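Local coordinates for FrnE protein (Deinococcus radiodurans, PDB 5CO3) that probably acts as a cytoplasmic disulfide oxidoreductase, making, breaking or reshuffling disulfide bonds in other proteins through a thioredoxin-type fold, at residues 117-122 / 156-161; 129-134 / 150-155. All blocks are in the same frame, centred on the assembly; numbering follows the deposited sequence.

Contact 1 of 2, residues 117-122 / 156-161; sequences HYAAEQ and VGLDAG
Leu158 packs against Ala119 and Tyr118 in a small apolar contact at the protein surface, where the C-terminal end of helix 110-121 meets the turn between helices 146-156 and 160-169. Its two methyls share the work: CD1 lies 3.6 Å from Ala119 CB and also meets the edge of the Tyr118 ring near the ring plane, whereas CD2 rests against the aliphatic part of Gln122, 3.9 Å from CG. The Tyr118 side chain runs alongside the leucine, the two pointing opposite ways. Helix 146-156 ends in a Schellman motif at Gly157, where a CB would be jammed against the carbonyl O of Val156; Asp159 follows as N-cap of the next helix, its OD1 hydrogen-bonded to Ala162 N. One water joins the two sides, 3.1 Å from Tyr118 OH and accepting from Asp159 N at 2.7 Å. Replacing Leu158 with an alanine would probably open a gap beside Ala119 and the Gln122 methylenes and take the leucine methyl from the edge of the Tyr118 ring. Gln122 bends back so that NE2 donates to Tyr118 O at 2.9 Å, and this amide nitrogen sits over one face of the ring, 3.6 Å above its plane and towards the rim.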
loop_
_atom_site.group_PDB
_atom_site.type_symbol
_atom_site.label_atom_id
_atom_site.label_comp_id
_atom_site.label_asym_id
_atom_site.label_seq_id
_atom_site.Cartn_x
_atom_site.Cartn_y
_atom_site.Cartn_z
ATOM N N HIS A 117 3.708 -10.474 -0.759
ATOM C CA HIS A 117 3.488 -11.325 -1.924
ATOM C C HIS A 117 3.167 -12.770 -1.534
ATOM O O HIS A 117 2.237 -13.365 -2.088
ATOM C CB HIS A 117 4.700 -11.276 -2.844
ATOM C CG HIS A 117 4.724 -10.075 -3.734
ATOM N ND1 HIS A 117 4.363 -10.127 -5.063
ATOM C CD2 HIS A 117 5.048 -8.786 -3.481
ATOM C CE1 HIS A 117 4.476 -8.923 -5.594
ATOM N NE2 HIS A 117 4.887 -8.089 -4.655
ATOM N N TYR A 118 3.906 -13.322 -0.570
ATOM C CA TYR A 118 3.620 -14.673 -0.077
ATOM C C TYR A 118 2.201 -14.744 0.496
ATOM O O TYR A 118 1.423 -15.649 0.168
ATOM C CB TYR A 118 4.641 -15.114 0.995
ATOM C CG TYR A 118 4.238 -16.424 1.642
ATOM C CD1 TYR A 118 4.504 -17.641 1.023
ATOM C CD2 TYR A 118 3.556 -16.441 2.854
ATOM C CE1 TYR A 118 4.108 -18.842 1.599
ATOM C CE2 TYR A 118 3.158 -17.633 3.440
ATOM C CZ TYR A 118 3.436 -18.829 2.809
ATOM O OH TYR A 118 3.041 -20.023 3.382
ATOM N N ALA A 119 1.871 -13.778 1.347
ATOM C CA ALA A 119 0.562 -13.719 1.983
ATOM C C ALA A 119 -0.554 -13.611 0.959
ATOM O O ALA A 119 -1.605 -14.229 1.122
ATOM C CB ALA A 119 0.496 -12.550 2.948
ATOM N N ALA A 120 -0.331 -12.833 -0.096
ATOM C CA ALA A 120 -1.389 -12.616 -1.085
ATOM C C ALA A 120 -1.707 -13.893 -1.874
ATOM O O ALA A 120 -2.794 -14.028 -2.426
ATOM C CB ALA A 120 -1.010 -11.485 -2.034
ATOM N N GLU A 121 -0.767 -14.831 -1.927
ATOM C CA GLU A 121 -1.032 -16.109 -2.578
ATOM C C GLU A 121 -1.910 -16.975 -1.688
ATOM O O GLU A 121 -2.572 -17.899 -2.165
ATOM C CB GLU A 121 0.273 -16.826 -2.923
ATOM C CG GLU A 121 1.132 -16.037 -3.884
ATOM C CD GLU A 121 1.659 -16.880 -5.015
ATOM O OE1 GLU A 121 2.540 -17.727 -4.760
ATOM O OE2 GLU A 121 1.187 -16.701 -6.158
ATOM N N GLN A 122 -1.932 -16.656 -0.399
ATOM C CA GLN A 122 -2.820 -17.329 0.544
ATOM C C GLN A 122 -4.097 -16.515 0.728
ATOM O O GLN A 122 -4.934 -16.838 1.572
ATOM C CB GLN A 122 -2.144 -17.544 1.908
ATOM C CG GLN A 122 -0.630 -17.772 1.881
ATOM C CD GLN A 122 -0.187 -18.784 0.847
ATOM O OE1 GLN A 122 -0.789 -19.852 0.695
ATOM N NE2 GLN A 122 0.872 -18.448 0.119
ATOM N N VAL A 156 -0.726 -13.051 11.501
ATOM C CA VAL A 156 -1.709 -12.869 10.437
ATOM C C VAL A 156 -2.454 -14.185 10.143
ATOM O O VAL A 156 -3.534 -14.183 9.553
ATOM C CB VAL A 156 -1.006 -12.288 9.180
ATOM C CG1 VAL A 156 -1.857 -12.393 7.924
ATOM C CG2 VAL A 156 -0.598 -10.827 9.447
ATOM N N GLY A 157 -1.899 -15.305 10.607
ATOM C CA GLY A 157 -2.531 -16.600 10.445
ATOM C C GLY A 157 -1.928 -17.437 9.332
ATOM O O GLY A 157 -2.501 -18.436 8.902
ATOM N N LEU A 158 -0.760 -17.024 8.860
ATOM C CA LEU A 158 -0.052 -17.763 7.829
ATOM C C LEU A 158 0.738 -18.926 8.423
ATOM O O LEU A 158 0.945 -19.003 9.634
ATOM C CB LEU A 158 0.890 -16.831 7.060
ATOM C CG LEU A 158 0.221 -15.609 6.427
ATOM C CD1 LEU A 158 1.260 -14.668 5.820
ATOM C CD2 LEU A 158 -0.817 -16.020 5.383
ATOM N N ASP A 159 1.152 -19.839 7.553
ATOM C CA ASP A 159 2.117 -20.868 7.910
ATOM C C ASP A 159 3.474 -20.212 8.151
ATOM O O ASP A 159 4.177 -19.870 7.198
ATOM C CB ASP A 159 2.202 -21.911 6.797
ATOM C CG ASP A 159 3.072 -23.108 7.165
ATOM O OD1 ASP A 159 4.098 -22.963 7.864
ATOM O OD2 ASP A 159 2.722 -24.218 6.723
ATOM N N ALA A 160 3.850 -20.047 9.417
ATOM C CA ALA A 160 5.031 -19.256 9.752
ATOM C C ALA A 160 6.318 -19.923 9.264
ATOM O O ALA A 160 7.241 -19.239 8.808
ATOM C CB ALA A 160 5.097 -18.996 11.255
ATOM N N GLY A 161 6.379 -21.246 9.353
ATOM C CA GLY A 161 7.521 -21.968 8.832
ATOM C C GLY A 161 7.666 -21.765 7.336
ATOM O O GLY A 161 8.751 -21.467 6.845
HETATM O O HOH W 1 0.440 -19.645 4.933
#

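Contact 2 of 2, residues 129-134 / 150-155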
loop_
_atom_site.group_PDB
_atom_site.type_symbol
_atom_site.label_atom_id
_atom_site.label_comp_id
_atom_site.label_asym_id
_atom_site.label_seq_id
_atom_site.Cartn_x
_atom_site.Cartn_y
_atom_site.Cartn_z
ATOM N N LYS A 129 -0.225 -6.668 4.761
ATOM C CA LYS A 129 0.170 -5.274 4.553
ATOM C C LYS A 129 -0.153 -4.463 5.803
ATOM O O LYS A 129 0.690 -3.732 6.320
ATOM C CB LYS A 129 -0.532 -4.673 3.323
ATOM C CG LYS A 129 -0.313 -3.172 3.160
ATOM C CD LYS A 129 1.086 -2.848 2.650
ATOM C CE LYS A 129 1.253 -1.355 2.430
ATOM N NZ LYS A 129 2.600 -1.000 1.893
ATOM N N GLU A 130 -1.381 -4.615 6.285
ATOM C CA GLU A 130 -1.840 -3.956 7.502
ATOM C C GLU A 130 -0.920 -4.235 8.701
ATOM O O GLU A 130 -0.493 -3.307 9.395
ATOM C CB GLU A 130 -3.273 -4.408 7.808
ATOM C CG GLU A 130 -3.820 -3.946 9.150
ATOM C CD GLU A 130 -4.253 -2.490 9.131
ATOM O OE1 GLU A 130 -4.512 -1.952 8.033
ATOM O OE2 GLU A 130 -4.332 -1.885 10.214
ATOM N N ARG A 131 -0.610 -5.514 8.919
ATOM C CA ARG A 131 0.241 -5.931 10.032
ATOM C C ARG A 131 1.616 -5.302 9.954
ATOM O O ARG A 131 2.138 -4.834 10.962
ATOM C CB ARG A 131 0.384 -7.451 10.056
ATOM C CG ARG A 131 1.095 -7.962 11.319
ATOM C CD ARG A 131 0.244 -7.652 12.550
ATOM N NE ARG A 131 0.940 -7.818 13.831
ATOM C CZ ARG A 131 1.682 -6.879 14.418
ATOM N NH1 ARG A 131 1.885 -5.703 13.818
ATOM N NH2 ARG A 131 2.240 -7.120 15.594
ATOM N N LEU A 132 2.198 -5.289 8.753
ATOM C CA LEU A 132 3.514 -4.692 8.549
ATOM C C LEU A 132 3.501 -3.178 8.774
ATOM O O LEU A 132 4.409 -2.636 9.396
ATOM C CB LEU A 132 4.040 -5.026 7.147
ATOM C CG LEU A 132 4.504 -6.475 7.091
ATOM C CD1 LEU A 132 4.543 -6.955 5.651
ATOM C CD2 LEU A 132 5.893 -6.622 7.762
ATOM N N LEU A 133 2.461 -2.504 8.293
ATOM C CA LEU A 133 2.367 -1.062 8.508
ATOM C C LEU A 133 2.327 -0.740 10.005
ATOM O O LEU A 133 3.000 0.182 10.471
ATOM C CB LEU A 133 1.130 -0.488 7.790
ATOM C CG LEU A 133 1.261 -0.446 6.260
ATOM C CD1 LEU A 133 -0.111 -0.189 5.605
ATOM C CD2 LEU A 133 2.275 0.628 5.852
ATOM N N ARG A 134 1.545 -1.512 10.755
ATOM C CA ARG A 134 1.453 -1.320 12.195
ATOM C C ARG A 134 2.790 -1.623 12.884
ATOM O O ARG A 134 3.247 -0.876 13.752
ATOM C CB ARG A 134 0.334 -2.197 12.773
ATOM C CG ARG A 134 0.072 -1.977 14.258
ATOM C CD ARG A 134 -1.073 -2.863 14.753
ATOM N NE ARG A 134 -0.593 -3.846 15.720
ATOM C CZ ARG A 134 -0.963 -5.123 15.758
ATOM N NH1 ARG A 134 -1.839 -5.606 14.877
ATOM N NH2 ARG A 134 -0.455 -5.923 16.687
ATOM N N GLN A 150 8.729 -13.472 10.357
ATOM C CA GLN A 150 8.093 -14.765 10.586
ATOM C C GLN A 150 7.002 -14.631 11.643
ATOM O O GLN A 150 5.905 -15.165 11.480
ATOM C CB GLN A 150 9.114 -15.825 11.019
ATOM C CG GLN A 150 8.464 -17.166 11.335
ATOM C CD GLN A 150 9.462 -18.228 11.762
ATOM O OE1 GLN A 150 10.398 -17.960 12.501
ATOM N NE2 GLN A 150 9.262 -19.434 11.284
ATOM N N LYS A 151 7.314 -13.900 12.709
ATOM C CA LYS A 151 6.375 -13.648 13.798
ATOM C C LYS A 151 5.127 -12.919 13.297
ATOM O O LYS A 151 4.017 -13.315 13.602
ATOM C CB LYS A 151 7.048 -12.834 14.906
ATOM C CG LYS A 151 6.141 -12.476 16.070
ATOM C CD LYS A 151 6.789 -11.462 16.998
ATOM C CE LYS A 151 7.007 -10.110 16.311
ATOM N NZ LYS A 151 7.681 -9.134 17.223
ATOM N N LEU A 152 5.336 -11.862 12.521
ATOM C CA LEU A 152 4.214 -11.112 11.936
ATOM C C LEU A 152 3.365 -11.975 11.013
ATOM O O LEU A 152 2.132 -11.896 11.045
ATOM C CB LEU A 152 4.738 -9.891 11.182
ATOM C CG LEU A 152 5.475 -8.862 12.051
ATOM C CD1 LEU A 152 6.021 -7.767 11.183
ATOM C CD2 LEU A 152 4.545 -8.282 13.120
ATOM N N ALA A 153 4.015 -12.805 10.197
ATOM C CA ALA A 153 3.311 -13.774 9.364
ATOM C C ALA A 153 2.421 -14.699 10.206
ATOM O O ALA A 153 1.282 -14.979 9.840
ATOM C CB ALA A 153 4.304 -14.593 8.540
ATOM N N ALA A 154 2.940 -15.157 11.341
ATOM C CA ALA A 154 2.180 -16.029 12.224
ATOM C C ALA A 154 0.958 -15.314 12.782
ATOM O O ALA A 154 -0.137 -15.894 12.837
ATOM C CB ALA A 154 3.054 -16.537 13.353
ATOM N N GLU A 155 1.135 -14.057 13.173
ATOM C CA GLU A 155 0.049 -13.294 13.781
ATOM C C GLU A 155 -1.069 -13.071 12.784
ATOM O O GLU A 155 -2.217 -12.929 13.172
ATOM C CB GLU A 155 0.557 -11.964 14.327
ATOM C CG GLU A 155 1.570 -12.125 15.463
ATOM C CD GLU A 155 1.986 -10.809 16.097
ATOM O OE1 GLU A 155 1.381 -9.766 15.782
ATOM O OE2 GLU A 155 2.912 -10.823 16.931
HETATM O O HOH W 2 -0.985 -8.669 16.983
#
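Arg131 sends CG anti to its backbone N (chi1 -172°) and then bends at chi2 (65°), which places CG and CD, while Leu152 and Glu155 on helix 146-156 both hold CG anti to the carbonyl carbon. The guanidinium at the end of the Arg131 chain lies between a leucine methyl and an arginine, with a carboxylate at its edge. Arg131 grips Glu155 side-on: NE and NH2 each donate to the same oxygen, OE1, and both bonds, NE to OE1 and NH2 to OE1, measure 2.8 Å. That oxygen lies practically in the guanidinium plane, but the donors approach from one face of the carboxylate, NE on the anti side and NH2 on the syn side. Leu152 CD2 covers the centre of one guanidinium face, 3.4 Å from CZ of Arg131. On the opposite face Arg134 NH2 sits 3.1 Å above the plane, towards the rim. Such close like charges would be costly alone, and are probably offset by Glu139, which forms salt bridges with both arginines, and by Glu155. A water accepts from Arg134 NH2 and donates to Glu155 OE1, 2.9 Å from that oxygen, adding a third donor to it. Deeper in, Leu132 CD2 meets Leu152 CD1 at 3.6 Å, and Leu132 also packs on Ile116 and Ala112 of helix 110-121. The segment axes approach to 9.8 Å, a steeply inclined helix pair whose directions are 131° apart, within the helical part of the DsbA-like thioredoxin domain, the insertion that distinguishes DsbA relatives from plain thioredoxin.

Contact 2 is mostly buried and joins two helix bodies, whereas contact 1 lies at the surface, where a helix end meets a turn. In contact 2 the leucine pair and Arg131 are buried, while Glu155 and Arg134 carry the charge network to the exposed side; contact 1 relies on methyl packing and a bridging water. Their elements interlock: helices 110-121 and 125-137 are successive in the chain, as are 146-156 and 160-169, and each contact takes one element from each pair. The join is direct, since Leu158 N probably hydrogen-bonds to Ala153 O and Val156 CG2 packs on Arg131 CB, while Met128 of helix 125-137 touches Ala119 and Leu158.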